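Local coordinates for RIM-binding protein, isoform F (Drosophila melanogaster, PDB 6Q9M) that probably serves as an active-zone scaffold, its central fibronectin type III array belonging to a protein that couples synaptic vesicle recruitment to release sites, at residues 16-28 against 59-71. Sequence-based numbering, arbitrary orientation.
Sequences LERQLNKSVLIGW and RTRALIEGVDSTR
V24 to G27 pair with R61 to I64 as antiparallel neighbours in the three-stranded sheet of the first fibronectin type III domain, equivalent to strands B and E of that fold. The axes of segments 23-28 and 61-65 come within 4.7 Å, their N-to-C directions 165° apart. V24–I64 and I26–A62 are hydrogen-bonded pairs; I64 N gives V24 O a nearly straight bond of 2.8 Å.

At the W28 end T60 grips the strand twice: its O accepts from W28 N, and its OG1 donates to W28 O (2.7 Å). W28 CG sits between its own backbone N and carbonyl carbon, which lays the indole under T60: T60 CB is 3.8 Å from the five-membered ring centroid of W28 and 14° off the normal, while the A62 methyl meets the six-membered ring at its edge. On the inner face, that of V24, I26, A62 and I64, V24 CG2 and I26 CD1 both touch I64 CD1, the latter pair at 3.8 Å.

On the outer face, with L25, L63 and R61, a salt bridge joins E17 OE2 to R61 NH2 at 2.8 Å; E17 OE1 lies 2.9 Å from R61 NH2, so one nitrogen faces both carboxylate oxygens. The carboxylate and guanidinium planes stand 85° apart. Beyond the strands, V67 N donates a nearly straight hydrogen bond to K22 O, approaching from above its carbonyl plane.

The inner side chains pack on the opposing sheet: I75 of strand 73-81 meets V24 and I26, V44 of strand 39-46 meets I26, W28 and I64, and Y42 stacks edge-to-face with W28.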
loop_
_atom_site.group_PDB
_atom_site.type_symbol
_atom_site.label_atom_id
_atom_site.label_comp_id
_atom_site.label_asym_id
_atom_site.label_seq_id
_atom_site.Cartn_x
_atom_site.Cartn_y
_atom_site.Cartn_z
ATOM N N LEU A 16 13.591 19.939 3.371
ATOM C CA LEU A 16 13.233 20.903 4.403
ATOM C C LEU A 16 14.378 21.891 4.505
ATOM O O LEU A 16 15.484 21.520 4.905
ATOM C CB LEU A 16 12.988 20.233 5.752
ATOM C CG LEU A 16 12.872 21.262 6.879
ATOM C CD1 LEU A 16 11.506 21.913 6.844
ATOM C CD2 LEU A 16 13.158 20.663 8.251
ATOM N N GLU A 17 14.125 23.138 4.118
ATOM C CA GLU A 17 15.187 24.130 4.120
ATOM C C GLU A 17 15.235 24.944 5.410
ATOM O O GLU A 17 16.332 25.235 5.900
ATOM C CB GLU A 17 15.046 25.037 2.901
ATOM C CG GLU A 17 16.021 24.653 1.791
ATOM C CD GLU A 17 15.420 24.753 0.405
ATOM O OE1 GLU A 17 14.545 25.622 0.200
ATOM O OE2 GLU A 17 15.831 23.973 -0.480
ATOM N N ARG A 18 14.084 25.300 5.986
ATOM C CA ARG A 18 14.061 25.966 7.282
ATOM C C ARG A 18 12.822 25.546 8.054
ATOM O O ARG A 18 11.751 25.341 7.475
ATOM C CB ARG A 18 14.035 27.492 7.134
ATOM C CG ARG A 18 15.341 28.156 6.757
ATOM C CD ARG A 18 15.284 29.644 7.067
ATOM N NE ARG A 18 15.289 29.945 8.498
ATOM C CZ ARG A 18 15.278 31.183 8.983
ATOM N NH1 ARG A 18 15.292 31.406 10.296
ATOM N NH2 ARG A 18 15.258 32.203 8.138
ATOM N N GLN A 19 12.959 25.480 9.374
ATOM C CA GLN A 19 11.836 25.201 10.258
ATOM C C GLN A 19 11.674 26.365 11.222
ATOM O O GLN A 19 12.627 26.744 11.911
ATOM C CB GLN A 19 12.026 23.885 11.026
ATOM C CG GLN A 19 10.916 23.600 12.036
ATOM C CD GLN A 19 10.424 22.164 11.983
ATOM O OE1 GLN A 19 11.218 21.224 11.877
ATOM N NE2 GLN A 19 9.109 21.986 12.047
ATOM N N LEU A 20 10.475 26.935 11.257
ATOM C CA LEU A 20 10.114 28.023 12.161
ATOM C C LEU A 20 9.007 27.531 13.088
ATOM O O LEU A 20 8.546 26.396 12.986
ATOM C CB LEU A 20 9.680 29.275 11.391
ATOM C CG LEU A 20 10.632 29.754 10.292
ATOM C CD1 LEU A 20 9.978 30.870 9.505
ATOM C CD2 LEU A 20 11.946 30.232 10.884
ATOM N N ASN A 21 8.591 28.385 14.024
ATOM C CA ASN A 21 7.779 27.903 15.136
ATOM C C ASN A 21 6.470 27.302 14.650
ATOM O O ASN A 21 6.087 26.213 15.085
ATOM C CB ASN A 21 7.507 29.029 16.114
ATOM C CG ASN A 21 6.822 28.549 17.380
ATOM O OD1 ASN A 21 7.009 27.408 17.802
ATOM N ND2 ASN A 21 6.016 29.413 17.990
ATOM N N LYS A 22 5.776 27.978 13.724
ATOM C CA LYS A 22 4.569 27.403 13.146
ATOM C C LYS A 22 4.572 27.444 11.622
ATOM O O LYS A 22 3.513 27.553 10.982
ATOM C CB LYS A 22 3.306 28.049 13.691
ATOM C CG LYS A 22 3.341 29.509 14.088
ATOM C CD LYS A 22 3.249 30.470 12.956
ATOM C CE LYS A 22 3.366 31.921 13.419
ATOM N NZ LYS A 22 3.487 32.865 12.313
ATOM N N SER A 23 5.751 27.323 11.010
ATOM C CA SER A 23 5.853 27.313 9.554
ATOM C C SER A 23 7.134 26.594 9.149
ATOM O O SER A 23 8.042 26.397 9.970
ATOM C CB SER A 23 5.833 28.741 8.989
ATOM O OG SER A 23 6.880 29.537 9.522
ATOM N N VAL A 24 7.173 26.149 7.887
ATOM C CA VAL A 24 8.342 25.473 7.320
ATOM C C VAL A 24 8.546 25.948 5.890
ATOM O O VAL A 24 7.579 26.224 5.172
ATOM C CB VAL A 24 8.235 23.926 7.360
ATOM C CG1 VAL A 24 8.308 23.389 8.775
ATOM C CG2 VAL A 24 6.976 23.445 6.642
ATOM N N LEU A 25 9.810 26.028 5.479
ATOM C CA LEU A 25 10.187 26.336 4.107
ATOM C C LEU A 25 10.812 25.100 3.462
ATOM O O LEU A 25 11.766 24.532 4.001
ATOM C CB LEU A 25 11.157 27.511 4.090
ATOM C CG LEU A 25 11.726 27.970 2.760
ATOM C CD1 LEU A 25 10.664 28.676 1.936
ATOM C CD2 LEU A 25 12.918 28.876 2.990
ATOM N N ILE A 26 10.255 24.674 2.326
ATOM C CA ILE A 26 10.685 23.469 1.633
ATOM C C ILE A 26 11.069 23.807 0.201
ATOM O O ILE A 26 10.666 24.830 -0.362
ATOM C CB ILE A 26 9.617 22.359 1.605
ATOM C CG1 ILE A 26 8.483 22.776 0.667
ATOM C CG2 ILE A 26 9.144 21.997 3.006
ATOM C CD1 ILE A 26 7.375 21.751 0.576
ATOM N N GLY A 27 11.847 22.900 -0.389
ATOM C CA GLY A 27 12.195 22.984 -1.789
ATOM C C GLY A 27 12.143 21.603 -2.408
ATOM O O GLY A 27 12.161 20.589 -1.707
ATOM N N TRP A 28 12.045 21.576 -3.741
ATOM C CA TRP A 28 12.012 20.319 -4.483
ATOM C C TRP A 28 12.514 20.570 -5.901
ATOM O O TRP A 28 12.850 21.700 -6.282
ATOM C CB TRP A 28 10.610 19.682 -4.466
ATOM C CG TRP A 28 9.512 20.486 -5.129
ATOM C CD1 TRP A 28 9.099 20.395 -6.438
ATOM C CD2 TRP A 28 8.679 21.483 -4.515
ATOM N NE1 TRP A 28 8.066 21.274 -6.670
ATOM C CE2 TRP A 28 7.794 21.963 -5.514
ATOM C CE3 TRP A 28 8.617 22.041 -3.232
ATOM C CZ2 TRP A 28 6.849 22.979 -5.267
ATOM C CZ3 TRP A 28 7.664 23.048 -2.981
ATOM C CH2 TRP A 28 6.800 23.506 -4.000
ATOM N N ARG A 59 9.330 29.250 -8.936
ATOM C CA ARG A 59 10.431 28.531 -8.323
ATOM C C ARG A 59 9.836 27.417 -7.485
ATOM O O ARG A 59 8.762 27.578 -6.900
ATOM C CB ARG A 59 11.296 29.460 -7.473
ATOM C CG ARG A 59 12.042 30.506 -8.308
ATOM C CD ARG A 59 13.456 30.746 -7.809
ATOM N NE ARG A 59 13.498 30.833 -6.356
ATOM C CZ ARG A 59 14.437 31.473 -5.670
ATOM N NH1 ARG A 59 14.383 31.498 -4.345
ATOM N NH2 ARG A 59 15.430 32.086 -6.305
ATOM N N THR A 60 10.517 26.267 -7.478
ATOM C CA THR A 60 10.065 25.065 -6.782
ATOM C C THR A 60 10.416 25.137 -5.296
ATOM O O THR A 60 11.164 24.322 -4.749
ATOM C CB THR A 60 10.644 23.814 -7.430
ATOM O OG1 THR A 60 12.066 23.930 -7.514
ATOM C CG2 THR A 60 10.073 23.614 -8.826
ATOM N N ARG A 61 9.872 26.168 -4.654
ATOM C CA ARG A 61 9.996 26.358 -3.222
ATOM C C ARG A 61 8.627 26.717 -2.666
ATOM O O ARG A 61 7.732 27.149 -3.396
ATOM C CB ARG A 61 11.006 27.462 -2.895
ATOM C CG ARG A 61 12.455 27.129 -3.215
ATOM C CD ARG A 61 13.392 27.802 -2.214
ATOM N NE ARG A 61 14.755 27.962 -2.714
ATOM C CZ ARG A 61 15.627 26.965 -2.865
ATOM N NH1 ARG A 61 16.850 27.223 -3.327
ATOM N NH2 ARG A 61 15.283 25.715 -2.564
ATOM N N ALA A 62 8.467 26.560 -1.355
ATOM C CA ALA A 62 7.197 26.924 -0.746
ATOM C C ALA A 62 7.384 27.189 0.739
ATOM O O ALA A 62 8.177 26.520 1.407
ATOM C CB ALA A 62 6.141 25.833 -0.954
ATOM N N LEU A 63 6.628 28.161 1.239
ATOM C CA LEU A 63 6.536 28.481 2.657
ATOM C C LEU A 63 5.161 28.022 3.127
ATOM O O LEU A 63 4.138 28.539 2.668
ATOM C CB LEU A 63 6.736 29.979 2.892
ATOM C CG LEU A 63 6.688 30.475 4.341
ATOM C CD1 LEU A 63 7.933 30.020 5.113
ATOM C CD2 LEU A 63 6.530 31.995 4.404
ATOM N N ILE A 64 5.126 27.028 4.002
ATOM C CA ILE A 64 3.870 26.469 4.483
ATOM C C ILE A 64 3.577 27.009 5.876
ATOM O O ILE A 64 4.333 26.760 6.825
ATOM C CB ILE A 64 3.901 24.938 4.492
ATOM C CG1 ILE A 64 4.583 24.422 3.230
ATOM C CG2 ILE A 64 2.484 24.407 4.613
ATOM C CD1 ILE A 64 4.968 22.944 3.322
ATOM N N GLU A 65 2.465 27.721 6.000
ATOM C CA GLU A 65 2.011 28.238 7.277
ATOM C C GLU A 65 1.165 27.200 8.009
ATOM O O GLU A 65 0.810 26.151 7.466
ATOM C CB GLU A 65 1.219 29.523 7.065
ATOM C CG GLU A 65 2.036 30.616 6.417
ATOM C CD GLU A 65 2.996 31.259 7.397
ATOM O OE1 GLU A 65 3.845 32.061 6.951
ATOM O OE2 GLU A 65 2.899 30.958 8.613
ATOM N N GLY A 66 0.863 27.499 9.272
ATOM C CA GLY A 66 0.086 26.613 10.118
ATOM C C GLY A 66 0.663 25.214 10.220
ATOM O O GLY A 66 -0.045 24.234 9.966
ATOM N N VAL A 67 1.948 25.092 10.559
ATOM C CA VAL A 67 2.582 23.789 10.763
ATOM C C VAL A 67 3.319 23.848 12.094
ATOM O O VAL A 67 4.428 24.393 12.175
ATOM C CB VAL A 67 3.533 23.414 9.625
ATOM C CG1 VAL A 67 4.019 21.979 9.791
ATOM C CG2 VAL A 67 2.847 23.591 8.296
ATOM N N ASP A 68 2.729 23.243 13.127
ATOM C CA ASP A 68 3.258 23.338 14.481
ATOM C C ASP A 68 4.613 22.643 14.581
ATOM O O ASP A 68 4.810 21.546 14.049
ATOM C CB ASP A 68 2.265 22.724 15.469
ATOM C CG ASP A 68 2.517 23.150 16.903
ATOM O OD1 ASP A 68 3.693 23.293 17.297
ATOM O OD2 ASP A 68 1.527 23.339 17.639
ATOM N N SER A 69 5.551 23.293 15.269
ATOM C CA SER A 69 6.888 22.732 15.431
ATOM C C SER A 69 6.913 21.590 16.443
ATOM O O SER A 69 7.683 20.637 16.273
ATOM C CB SER A 69 7.868 23.831 15.851
ATOM O OG SER A 69 9.212 23.400 15.730
ATOM N N THR A 70 6.078 21.663 17.487
ATOM C CA THR A 70 6.123 20.672 18.562
ATOM C C THR A 70 5.710 19.281 18.083
ATOM O O THR A 70 6.198 18.282 18.621
ATOM C CB THR A 70 5.246 21.114 19.738
ATOM O OG1 THR A 70 3.864 21.085 19.355
ATOM C CG2 THR A 70 5.623 22.526 20.198
ATOM N N ARG A 71 4.739 19.179 17.027
ATOM C CA ARG A 71 4.214 17.927 16.494
ATOM C C ARG A 71 5.015 17.445 15.282
ATOM O O ARG A 71 5.544 18.252 14.509
ATOM C CB ARG A 71 2.749 18.088 16.071
ATOM C CG ARG A 71 1.830 18.718 17.071
ATOM C CD ARG A 71 0.610 19.327 16.367
ATOM N NE ARG A 71 -0.456 19.806 17.260
ATOM C CZ ARG A 71 -0.293 20.562 18.350
ATOM N NH1 ARG A 71 0.905 20.980 18.744
ATOM N NH2 ARG A 71 -1.356 20.923 19.054
#